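Local coordinates for esterase A (Caulobacter crescentus, PDB 5GKV), which probably hydrolyses ester bonds as a penicillin-binding protein homolog of the beta-lactamase family, at residues P136-P141 with K243-P248; N234-A239 with D309-Y314; F45-E50 with R354-A359. All coordinates share one frame; numbering follows the deposited sequence.

Interaction 1 (P136-P141 with K243-P248); sequences PDETDP and KPWSSP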
loop_
_atom_site.group_PDB
_atom_site.type_symbol
_atom_site.label_atom_id
_atom_site.label_comp_id
_atom_site.label_asym_id
_atom_site.label_seq_id
_atom_site.Cartn_x
_atom_site.Cartn_y
_atom_site.Cartn_z
ATOM N N PRO A 136 -10.783 -13.690 14.717
ATOM C CA PRO A 136 -10.346 -14.198 16.031
ATOM C C PRO A 136 -10.556 -15.693 16.209
ATOM O O PRO A 136 -9.872 -16.303 17.039
ATOM C CB PRO A 136 -11.211 -13.404 17.017
ATOM C CG PRO A 136 -12.493 -13.216 16.268
ATOM C CD PRO A 136 -12.080 -12.993 14.802
ATOM N N ASP A 137 -11.456 -16.298 15.446
ATOM C CA ASP A 137 -11.880 -17.679 15.607
ATOM C C ASP A 137 -11.164 -18.592 14.616
ATOM O O ASP A 137 -10.709 -18.162 13.553
ATOM C CB ASP A 137 -13.390 -17.783 15.400
ATOM C CG ASP A 137 -13.805 -17.349 13.995
ATOM O OD1 ASP A 137 -13.458 -16.209 13.591
ATOM O OD2 ASP A 137 -14.450 -18.159 13.286
ATOM N N GLU A 138 -11.105 -19.877 14.971
ATOM C CA GLU A 138 -10.399 -20.875 14.172
ATOM C C GLU A 138 -10.786 -20.777 12.699
ATOM O O GLU A 138 -11.965 -20.738 12.355
ATOM C CB GLU A 138 -10.703 -22.277 14.718
ATOM C CG GLU A 138 -10.158 -23.414 13.866
ATOM C CD GLU A 138 -8.727 -23.791 14.225
ATOM O OE1 GLU A 138 -8.301 -23.458 15.352
ATOM O OE2 GLU A 138 -8.047 -24.406 13.373
ATOM N N THR A 139 -9.785 -20.720 11.826
ATOM C CA THR A 139 -10.046 -20.474 10.417
ATOM C C THR A 139 -9.034 -21.234 9.577
ATOM O O THR A 139 -7.850 -21.296 9.925
ATOM C CB THR A 139 -9.988 -18.965 10.098
ATOM O OG1 THR A 139 -10.917 -18.256 10.935
ATOM C CG2 THR A 139 -10.330 -18.700 8.623
ATOM N N ASP A 140 -9.515 -21.825 8.488
ATOM C CA ASP A 140 -8.644 -22.470 7.518
ATOM C C ASP A 140 -7.675 -21.429 6.972
ATOM O O ASP A 140 -8.124 -20.387 6.477
ATOM C CB ASP A 140 -9.485 -23.080 6.392
ATOM C CG ASP A 140 -8.646 -23.766 5.308
ATOM O OD1 ASP A 140 -7.401 -23.626 5.285
ATOM O OD2 ASP A 140 -9.247 -24.450 4.449
ATOM N N PRO A 141 -6.357 -21.655 7.049
ATOM C CA PRO A 141 -5.405 -20.646 6.551
ATOM C C PRO A 141 -5.431 -20.446 5.042
ATOM O O PRO A 141 -4.816 -19.483 4.559
ATOM C CB PRO A 141 -4.045 -21.190 7.011
ATOM C CG PRO A 141 -4.370 -22.115 8.155
ATOM C CD PRO A 141 -5.680 -22.737 7.787
ATOM N N LYS A 243 -2.341 -15.309 14.602
ATOM C CA LYS A 243 -3.027 -16.580 14.453
ATOM C C LYS A 243 -2.363 -17.400 13.361
ATOM O O LYS A 243 -1.686 -16.852 12.484
ATOM C CB LYS A 243 -4.506 -16.363 14.110
ATOM C CG LYS A 243 -5.282 -15.600 15.165
ATOM C CD LYS A 243 -5.237 -16.343 16.496
ATOM C CE LYS A 243 -6.172 -15.726 17.526
ATOM N NZ LYS A 243 -6.122 -16.501 18.802
ATOM N N PRO A 244 -2.521 -18.727 13.393
ATOM C CA PRO A 244 -2.010 -19.553 12.282
ATOM C C PRO A 244 -2.605 -19.173 10.938
ATOM O O PRO A 244 -1.983 -19.432 9.899
ATOM C CB PRO A 244 -2.411 -20.982 12.686
ATOM C CG PRO A 244 -2.600 -20.928 14.162
ATOM C CD PRO A 244 -3.121 -19.544 14.464
ATOM N N TRP A 245 -3.788 -18.560 10.926
ATOM C CA TRP A 245 -4.467 -18.180 9.700
ATOM C C TRP A 245 -4.371 -16.686 9.403
ATOM O O TRP A 245 -5.009 -16.216 8.456
ATOM C CB TRP A 245 -5.932 -18.601 9.781
ATOM C CG TRP A 245 -6.590 -18.053 10.987
ATOM C CD1 TRP A 245 -7.168 -16.820 11.119
ATOM C CD2 TRP A 245 -6.723 -18.697 12.261
ATOM N NE1 TRP A 245 -7.660 -16.662 12.393
ATOM C CE2 TRP A 245 -7.402 -17.798 13.114
ATOM C CE3 TRP A 245 -6.331 -19.945 12.765
ATOM C CZ2 TRP A 245 -7.707 -18.111 14.444
ATOM C CZ3 TRP A 245 -6.640 -20.258 14.085
ATOM C CH2 TRP A 245 -7.322 -19.343 14.909
ATOM N N SER A 246 -3.601 -15.927 10.189
ATOM C CA SER A 246 -3.553 -14.481 9.994
ATOM C C SER A 246 -3.024 -14.100 8.608
ATOM O O SER A 246 -3.421 -13.064 8.059
ATOM C CB SER A 246 -2.710 -13.823 11.097
ATOM O OG SER A 246 -3.353 -13.882 12.374
ATOM N N SER A 247 -2.151 -14.919 8.012
ATOM C CA SER A 247 -1.646 -14.556 6.694
ATOM C C SER A 247 -1.923 -15.672 5.689
ATOM O O SER A 247 -2.042 -16.840 6.071
ATOM C CB SER A 247 -0.141 -14.261 6.742
ATOM O OG SER A 247 0.590 -15.460 6.885
ATOM N N PRO A 248 -2.047 -15.342 4.389
ATOM C CA PRO A 248 -2.379 -16.345 3.370
ATOM C C PRO A 248 -1.328 -17.444 3.229
ATOM O O PRO A 248 -0.146 -17.150 3.397
ATOM C CB PRO A 248 -2.478 -15.513 2.083
ATOM C CG PRO A 248 -2.786 -14.127 2.553
ATOM C CD PRO A 248 -2.008 -13.981 3.822
#
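With chi1 at 55°, Trp245 holds CG between its own backbone N and carbonyl carbon, and chi2, at 85°, sets the turn of the indole about the CB-CG bond. Thr139 and Glu138 cover one face of the ring. Thr139 CB stands 3.7 Å from the centroid of the five-membered ring and only 14° off the ring normal, a CH-pi contact. Glu138 CA makes a second one over the six-membered ring, 3.9 Å from its centroid, while the Glu138 carboxylate comes near Trp245 CZ3 through OE1. On the opposite face Lys243 CB lies over the ring centre, 3.4 Å above the plane, so the indole is sandwiched. Pro136 O approaches at the edge, in the ring plane. The indole N-H is used by Phe135 O, just before the segment. Thr139 OG1 bonds Asp137 O at 2.6 Å, which ties the covering loop to itself, and Asp137 OD2 forms a salt bridge with Lys153. Pro141 CG closes over Trp245 CB at 4.2 Å. Ser246 N donates to Lys243 O at 3.1 Å, closing the turn. The arrangement is a tryptophan presented by a type I beta turn, Lys243 to Ser246, and covered by a neighbouring surface loop.

Interaction 2 (N234-A239 with D309-Y314); sequences NPAVEA and DLVLPY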
loop_
_atom_site.group_PDB
_atom_site.type_symbol
_atom_site.label_atom_id
_atom_site.label_comp_id
_atom_site.label_asym_id
_atom_site.label_seq_id
_atom_site.Cartn_x
_atom_site.Cartn_y
_atom_site.Cartn_z
ATOM N N ASN A 234 -3.687 -7.481 22.358
ATOM C CA ASN A 234 -5.118 -7.274 22.526
ATOM C C ASN A 234 -5.798 -8.098 21.443
ATOM O O ASN A 234 -5.126 -8.625 20.546
ATOM C CB ASN A 234 -5.483 -5.780 22.451
ATOM C CG ASN A 234 -5.176 -5.146 21.092
ATOM O OD1 ASN A 234 -5.603 -5.643 20.058
ATOM N ND2 ASN A 234 -4.438 -4.032 21.102
ATOM N N PRO A 235 -7.125 -8.272 21.514
ATOM C CA PRO A 235 -7.757 -9.198 20.555
ATOM C C PRO A 235 -7.580 -8.788 19.091
ATOM O O PRO A 235 -7.562 -9.663 18.215
ATOM C CB PRO A 235 -9.230 -9.192 20.979
ATOM C CG PRO A 235 -9.168 -8.863 22.484
ATOM C CD PRO A 235 -8.068 -7.856 22.582
ATOM N N ALA A 236 -7.429 -7.492 18.813
ATOM C CA ALA A 236 -7.284 -7.024 17.435
ATOM C C ALA A 236 -5.907 -7.363 16.882
ATOM O O ALA A 236 -5.792 -7.924 15.786
ATOM C CB ALA A 236 -7.539 -5.514 17.361
ATOM N N VAL A 237 -4.846 -7.034 17.621
ATOM C CA VAL A 237 -3.512 -7.379 17.128
ATOM C C VAL A 237 -3.348 -8.895 17.089
ATOM O O VAL A 237 -2.769 -9.439 16.145
ATOM C CB VAL A 237 -2.409 -6.683 17.961
ATOM C CG1 VAL A 237 -2.361 -7.217 19.357
ATOM C CG2 VAL A 237 -1.023 -6.824 17.284
ATOM N N GLU A 238 -3.912 -9.604 18.077
ATOM C CA GLU A 238 -3.883 -11.067 18.078
ATOM C C GLU A 238 -4.483 -11.642 16.800
ATOM O O GLU A 238 -3.861 -12.474 16.124
ATOM C CB GLU A 238 -4.654 -11.611 19.278
ATOM C CG GLU A 238 -3.916 -11.592 20.580
ATOM C CD GLU A 238 -3.330 -12.949 20.920
ATOM O OE1 GLU A 238 -2.393 -12.986 21.747
ATOM O OE2 GLU A 238 -3.805 -13.965 20.353
ATOM N N ALA A 239 -5.713 -11.235 16.473
ATOM C CA ALA A 239 -6.370 -11.752 15.277
ATOM C C ALA A 239 -5.646 -11.302 14.009
ATOM O O ALA A 239 -5.543 -12.069 13.040
ATOM C CB ALA A 239 -7.834 -11.314 15.250
ATOM N N ASP A 309 -2.961 3.370 17.276
ATOM C CA ASP A 309 -3.628 2.276 16.593
ATOM C C ASP A 309 -3.597 1.034 17.469
ATOM O O ASP A 309 -2.609 0.771 18.162
ATOM C CB ASP A 309 -2.958 2.002 15.246
ATOM C CG ASP A 309 -3.794 1.116 14.347
ATOM O OD1 ASP A 309 -4.579 1.657 13.543
ATOM O OD2 ASP A 309 -3.642 -0.119 14.423
ATOM N N LEU A 310 -4.693 0.272 17.447
ATOM C CA LEU A 310 -4.779 -0.923 18.278
ATOM C C LEU A 310 -3.865 -2.040 17.794
ATOM O O LEU A 310 -3.556 -2.954 18.570
ATOM C CB LEU A 310 -6.222 -1.428 18.333
ATOM C CG LEU A 310 -7.258 -0.456 18.899
ATOM C CD1 LEU A 310 -8.689 -0.952 18.646
ATOM C CD2 LEU A 310 -6.973 -0.272 20.399
ATOM N N VAL A 311 -3.422 -1.988 16.540
ATOM C CA VAL A 311 -2.669 -3.067 15.915
ATOM C C VAL A 311 -1.249 -2.626 15.565
ATOM O O VAL A 311 -0.271 -3.259 15.974
ATOM C CB VAL A 311 -3.405 -3.610 14.662
ATOM C CG1 VAL A 311 -2.573 -4.677 13.967
ATOM C CG2 VAL A 311 -4.781 -4.174 15.052
ATOM N N LEU A 312 -1.115 -1.544 14.818
ATOM C CA LEU A 312 0.214 -1.009 14.543
ATOM C C LEU A 312 0.669 -0.163 15.726
ATOM O O LEU A 312 -0.101 0.662 16.226
ATOM C CB LEU A 312 0.223 -0.184 13.255
ATOM C CG LEU A 312 -0.133 -0.973 11.987
ATOM C CD1 LEU A 312 -0.202 -0.059 10.757
ATOM C CD2 LEU A 312 0.850 -2.103 11.735
ATOM N N PRO A 313 1.870 -0.368 16.221
ATOM C CA PRO A 313 2.315 0.309 17.454
ATOM C C PRO A 313 2.781 1.742 17.206
ATOM O O PRO A 313 3.948 2.098 17.442
ATOM C CB PRO A 313 3.447 -0.608 17.941
ATOM C CG PRO A 313 4.015 -1.209 16.695
ATOM C CD PRO A 313 2.825 -1.394 15.757
ATOM N N TYR A 314 1.851 2.585 16.751
ATOM C CA TYR A 314 2.135 3.958 16.356
ATOM C C TYR A 314 0.892 4.807 16.540
ATOM O O TYR A 314 -0.237 4.310 16.467
ATOM C CB TYR A 314 2.556 4.083 14.878
ATOM C CG TYR A 314 3.775 3.283 14.460
ATOM C CD1 TYR A 314 5.035 3.872 14.387
ATOM C CD2 TYR A 314 3.652 1.954 14.087
ATOM C CE1 TYR A 314 6.145 3.134 13.986
ATOM C CE2 TYR A 314 4.741 1.217 13.686
ATOM C CZ TYR A 314 5.989 1.809 13.636
ATOM O OH TYR A 314 7.069 1.054 13.227
#
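Asn234 OD1 accepts from two backbone amides of the helix that begins at Pro235, while the ND2 of the same side chain reaches across to Leu310 O. The bond from Val237 N to OD1 is 2.9 Å long with an N-H...O angle of 167°; that from Ala236 N is weak. Asn234 is therefore the N-cap of helix 235-241. Its CG is set between the backbone N and the carbonyl carbon (chi1 63°), and the carboxamide built on it presents OD1 to the first helix amides and ND2 to Leu310 O.

The bond across the contact is nearly straight: Asn234 ND2 lies 2.9 Å from Leu310 O, with an angle of 169° at the hydrogen. The donor lies in the carbonyl plane, on a lone pair of Leu310 O, and that oxygen is only slightly out of the Asn234 amide plane. Beside this bond, Val311 CG2 packs 3.8 Å from Ala236 CB and equally close to Val237 N, and Val237 CG2 faces Val311 CG1 at 4.2 Å. Val311 also touches Ala240 and Phe241 further along the helix.

The loop is shaped by Asp309, whose OD2 receives Val311 N at 2.8 Å and Leu312 N at 2.9 Å from opposite faces of the carboxylate plane, an Asx turn and an Asx motif. Tyr169 N also bonds OD2, and OD1 meets Ser167 OG. The chemistry implies that one carboxamide serves both segments, its oxygen capping the helix and its nitrogen fixing the Leu310 carbonyl, while the gathered N-H groups probably stabilise a negative charge on Asp309.

Interaction 3 (F45-E50 with R354-A359); sequences FAFAIE and RGVSGA
Phe45-Ile49 and Val356-Ala359 are neighbouring antiparallel strands in the central sheet of the beta-lactamase-type fold, their axes 4.6 Å apart at closest approach and their directions 167° apart. Two hydrogen-bonded pairs satisfy four N-H groups and four carbonyls. In the first, Ala46 N donates to Ala359 O at 3.1 Å and Ala359 N returns a bond to Ala46 O at 3.0 Å. In the second, Ala48 N reaches Ser357 O at 2.8 Å, and Ser357 N donates to Ala48 O. Beyond the last paired residue, Glu50 N donates to Gly355 O with an N-H...O angle of 165°. Phe47, in a non-hydrogen-bonded pair with Gly358, bonds through its backbone to strand 52-60, while Gly358 bonds to Phe349 in strand 347-351, so both strands are interior to the sheet.

The two faces meet different helices. Phe47 and Val356 turn to helix 373-384, touching Ala382 and Tyr383 respectively; Phe47 CG is anti to the backbone N (chi1 -171°), and CZ at the far end of the ring comes 3.7 Å from Val356 CB. On the same face Ile49 runs alongside Val356, with Ile49 CG1 4.2 Å from Val356 CG1. Ala46, Ser357 and Ala359 pack against helix 270-281. There the hydroxyl of Ser357 is satisfied by Ala274 O, and Ser357 OG also rests 3.3 Å from Ala48 CB.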
loop_
_atom_site.group_PDB
_atom_site.type_symbol
_atom_site.label_atom_id
_atom_site.label_comp_id
_atom_site.label_asym_id
_atom_site.label_seq_id
_atom_site.Cartn_x
_atom_site.Cartn_y
_atom_site.Cartn_z
ATOM N N PHE A 45 14.688 3.279 -6.031
ATOM C CA PHE A 45 14.070 4.459 -5.437
ATOM C C PHE A 45 13.779 5.439 -6.554
ATOM O O PHE A 45 14.672 5.766 -7.340
ATOM C CB PHE A 45 14.957 5.141 -4.392
ATOM C CG PHE A 45 14.341 6.395 -3.803
ATOM C CD1 PHE A 45 13.297 6.307 -2.887
ATOM C CD2 PHE A 45 14.817 7.660 -4.151
ATOM C CE1 PHE A 45 12.715 7.464 -2.339
ATOM C CE2 PHE A 45 14.252 8.820 -3.604
ATOM C CZ PHE A 45 13.203 8.724 -2.695
ATOM N N ALA A 46 12.547 5.923 -6.598
ATOM C CA ALA A 46 12.122 6.858 -7.625
ATOM C C ALA A 46 11.484 8.067 -6.965
ATOM O O ALA A 46 10.726 7.925 -6.000
ATOM C CB ALA A 46 11.140 6.200 -8.612
ATOM N N PHE A 47 11.774 9.249 -7.512
ATOM C CA PHE A 47 11.254 10.506 -6.996
ATOM C C PHE A 47 10.735 11.309 -8.174
ATOM O O PHE A 47 11.380 11.361 -9.226
ATOM C CB PHE A 47 12.349 11.274 -6.225
ATOM C CG PHE A 47 11.845 12.469 -5.482
ATOM C CD1 PHE A 47 11.152 12.314 -4.287
ATOM C CD2 PHE A 47 12.091 13.750 -5.953
ATOM C CE1 PHE A 47 10.701 13.422 -3.583
ATOM C CE2 PHE A 47 11.641 14.867 -5.251
ATOM C CZ PHE A 47 10.939 14.699 -4.073
ATOM N N ALA A 48 9.550 11.904 -8.010
ATOM C CA ALA A 48 8.854 12.545 -9.115
ATOM C C ALA A 48 8.418 13.949 -8.722
ATOM O O ALA A 48 8.051 14.209 -7.574
ATOM C CB ALA A 48 7.625 11.730 -9.563
ATOM N N ILE A 49 8.461 14.848 -9.700
ATOM C CA ILE A 49 8.025 16.228 -9.538
ATOM C C ILE A 49 6.930 16.456 -10.555
ATOM O O ILE A 49 7.155 16.276 -11.756
ATOM C CB ILE A 49 9.175 17.228 -9.742
ATOM C CG1 ILE A 49 10.237 17.044 -8.661
ATOM C CG2 ILE A 49 8.637 18.657 -9.729
ATOM C CD1 ILE A 49 11.500 17.857 -8.910
ATOM N N GLU A 50 5.744 16.821 -10.073
ATOM C CA GLU A 50 4.567 17.012 -10.916
ATOM C C GLU A 50 4.366 15.827 -11.852
ATOM O O GLU A 50 4.143 15.983 -13.054
ATOM C CB GLU A 50 4.664 18.331 -11.678
ATOM C CG GLU A 50 4.852 19.494 -10.712
ATOM C CD GLU A 50 5.005 20.833 -11.391
ATOM O OE1 GLU A 50 5.379 20.868 -12.581
ATOM O OE2 GLU A 50 4.750 21.855 -10.719
ATOM N N ARG A 354 3.695 20.231 -2.158
ATOM C CA ARG A 354 4.936 20.493 -2.878
ATOM C C ARG A 354 4.919 19.950 -4.304
ATOM O O ARG A 354 5.842 20.236 -5.071
ATOM C CB ARG A 354 6.125 19.897 -2.110
ATOM C CG ARG A 354 6.165 20.235 -0.617
ATOM C CD ARG A 354 6.738 21.610 -0.369
ATOM N NE ARG A 354 8.132 21.707 -0.791
ATOM C CZ ARG A 354 9.175 21.484 0.002
ATOM N NH1 ARG A 354 8.997 21.141 1.276
ATOM N NH2 ARG A 354 10.406 21.608 -0.481
ATOM N N GLY A 355 3.907 19.170 -4.682
ATOM C CA GLY A 355 3.866 18.609 -6.022
ATOM C C GLY A 355 4.789 17.425 -6.266
ATOM O O GLY A 355 5.057 17.098 -7.424
ATOM N N VAL A 356 5.265 16.751 -5.221
ATOM C CA VAL A 356 6.241 15.679 -5.400
ATOM C C VAL A 356 5.630 14.353 -4.958
ATOM O O VAL A 356 4.609 14.303 -4.268
ATOM C CB VAL A 356 7.558 15.953 -4.640
ATOM C CG1 VAL A 356 8.133 17.304 -5.042
ATOM C CG2 VAL A 356 7.344 15.897 -3.134
ATOM N N SER A 357 6.268 13.265 -5.382
ATOM C CA SER A 357 5.857 11.920 -4.997
ATOM C C SER A 357 7.084 11.022 -5.052
ATOM O O SER A 357 8.118 11.388 -5.626
ATOM C CB SER A 357 4.767 11.374 -5.935
ATOM O OG SER A 357 5.283 11.349 -7.258
ATOM N N GLY A 358 6.954 9.826 -4.486
ATOM C CA GLY A 358 8.079 8.902 -4.553
ATOM C C GLY A 358 7.688 7.505 -4.126
ATOM O O GLY A 358 6.594 7.267 -3.602
ATOM N N ALA A 359 8.615 6.577 -4.356
ATOM C CA ALA A 359 8.415 5.217 -3.880
ATOM C C ALA A 359 9.765 4.561 -3.658
ATOM O O ALA A 359 10.708 4.784 -4.420
ATOM C CB ALA A 359 7.586 4.390 -4.877
#

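Interactions 1 and 2 adjoin, with centres 16 Å apart, and their segments alternate along the chain. Helix 235-241 and the loop after it join them. Ser246 OG lies 2.9 Å from Ala239 O, a probable hydrogen bond. Lys243 CG packs 3.6 Å from Glu238 O. Pro136 N also sits 3.8 Å from Ala239 CB, so the 136-141 loop meets the same helix. Interaction 3 is remote, on the opposite side of the chain's centre: its centre is 38 Å from that of interaction 1 and 31 Å from that of interaction 2, with nearest atoms about 22 Å and about 17 Å apart. Both other contacts are nested within the chain loop closed by interaction 3.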